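Local coordinates for protein fatty acid amide hydrolase (Candida albicans, PDB 6KVR) that probably hydrolyses monocarboxylic acid amides to the carboxylate and ammonium, as a member of the amidase family, at residues A[225-230]-A[533-538]. Sequence-based numbering, arbitrary orientation.
Sequences NLLLSS and PSQFVG
A single side-chain amide does the polar work between the loops 225-230 and 533-538. Asn225 extends with CG anti to the backbone N (chi1 -179°) and spends both ends of its amide. ND2 donates to Val537 O at 2.9 Å, approaching in the carbonyl plane on a lone pair, with an N-H...O angle of 147°; the acceptor is tilted somewhat out of the Asn225 amide plane. On the home side, OD1 takes the backbone N of Leu227 at 3.0 Å, closing an Asx turn. It is nested in a type I beta turn from Asn225 to Leu228, in which Leu228 N bonds to Asn225 O at 3.0 Å. Gripped at OD1 by Leu227 N and at ND2 by Val537 O and Gln61 OE1, the amide has its rotation set.

Beside this bond, Leu228 on Phe536 makes the apolar contact. Leu228 sets CG anti to its carbonyl carbon and rests one methyl, CD2, against both Gln535 O (3.6 Å) and Phe536 CD1 (3.7 Å). The Leu228 and Phe536 side chains cross at about a right angle, and CD2 meets the ring obliquely. Although the Phe536 CB points away from the turn, the CD1 and CE1 side of the ring still lies against that methyl.

Leu227 lays its CD2 methyl against a polar amide, in van der Waals contact with Gln535 NE2 at 3.5 Å. Gln535 gets there by bending at chi2 (-64°), so that its amide end swings nearer the turn. Gln535 O, brushed by both leucine methyls, is satisfied by His474 NE2.

Away from the annotated sites, the contact ties the loop after strand 221-222 to the one leading into strand 540-546 of the amidase sheet. One amide bond, in the plane of the Val537 carbonyl, sets how the buried Asn225 lines up with Val537 O, while the leucine methyls add undirected van der Waals contact.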
# COMPACT_ATOMS: atom_id res chain seq x y z
N ASN A 225 28.90 17.85 19.29
CA ASN A 225 28.74 19.13 19.96
C ASN A 225 27.65 18.91 21.00
O ASN A 225 26.46 18.88 20.65
CB ASN A 225 28.35 20.24 18.97
CG ASN A 225 28.18 21.61 19.64
OD1 ASN A 225 27.81 21.70 20.81
ND2 ASN A 225 28.45 22.67 18.89
N LEU A 226 28.04 18.73 22.26
CA LEU A 226 27.11 18.33 23.30
C LEU A 226 26.11 19.41 23.68
O LEU A 226 25.17 19.12 24.44
CB LEU A 226 27.86 17.87 24.55
CG LEU A 226 28.53 16.49 24.48
CD1 LEU A 226 29.23 16.18 25.82
CD2 LEU A 226 27.54 15.40 24.14
N LEU A 227 26.26 20.64 23.20
CA LEU A 227 25.17 21.59 23.40
C LEU A 227 23.96 21.24 22.52
O LEU A 227 22.81 21.49 22.91
CB LEU A 227 25.64 23.02 23.14
CG LEU A 227 24.58 24.13 23.22
CD1 LEU A 227 24.00 24.30 24.62
CD2 LEU A 227 25.15 25.45 22.74
N LEU A 228 24.19 20.63 21.36
CA LEU A 228 23.12 20.44 20.38
C LEU A 228 22.34 19.15 20.62
O LEU A 228 22.82 18.20 21.24
CB LEU A 228 23.67 20.44 18.95
CG LEU A 228 24.65 21.60 18.72
CD1 LEU A 228 25.23 21.53 17.32
CD2 LEU A 228 23.96 22.97 18.98
N SER A 229 21.11 19.14 20.11
CA SER A 229 20.32 17.92 20.07
C SER A 229 20.91 16.92 19.08
O SER A 229 21.48 17.28 18.05
CB SER A 229 18.89 18.25 19.66
OG SER A 229 18.25 17.10 19.15
N SER A 230 20.74 15.63 19.39
CA SER A 230 21.04 14.58 18.42
C SER A 230 19.86 14.29 17.51
O SER A 230 19.98 13.42 16.64
CB SER A 230 21.48 13.30 19.14
OG SER A 230 20.37 12.60 19.70
N PRO A 533 26.11 31.79 14.67
CA PRO A 533 27.35 31.07 14.32
C PRO A 533 28.13 30.53 15.51
O PRO A 533 28.67 29.42 15.43
CB PRO A 533 28.18 32.13 13.57
CG PRO A 533 27.23 33.19 13.19
CD PRO A 533 26.11 33.17 14.17
N SER A 534 28.19 31.27 16.62
CA SER A 534 29.02 30.84 17.74
C SER A 534 28.37 29.74 18.58
O SER A 534 29.04 29.16 19.44
CB SER A 534 29.36 32.04 18.64
OG SER A 534 28.21 32.58 19.28
N GLN A 535 27.10 29.42 18.34
CA GLN A 535 26.36 28.48 19.17
C GLN A 535 26.05 27.15 18.47
O GLN A 535 25.26 26.35 18.97
CB GLN A 535 25.05 29.14 19.64
CG GLN A 535 25.22 30.19 20.73
CD GLN A 535 25.75 29.62 22.04
OE1 GLN A 535 26.94 29.75 22.36
NE2 GLN A 535 24.87 28.98 22.80
N PHE A 536 26.66 26.91 17.31
CA PHE A 536 26.43 25.67 16.57
C PHE A 536 27.74 25.10 16.04
O PHE A 536 27.76 24.47 14.98
CB PHE A 536 25.44 25.88 15.41
CG PHE A 536 24.02 26.16 15.84
CD1 PHE A 536 23.14 25.12 16.12
CD2 PHE A 536 23.55 27.47 15.92
CE1 PHE A 536 21.83 25.37 16.51
CE2 PHE A 536 22.24 27.73 16.32
CZ PHE A 536 21.38 26.69 16.61
N VAL A 537 28.84 25.30 16.77
CA VAL A 537 30.19 25.12 16.23
C VAL A 537 30.43 23.68 15.79
O VAL A 537 30.27 22.73 16.58
CB VAL A 537 31.25 25.52 17.26
CG1 VAL A 537 32.64 25.31 16.68
CG2 VAL A 537 31.04 26.97 17.75
N GLY A 538 30.88 23.51 14.54
CA GLY A 538 31.41 22.24 14.11
C GLY A 538 30.39 21.15 13.89
O GLY A 538 30.78 19.98 13.72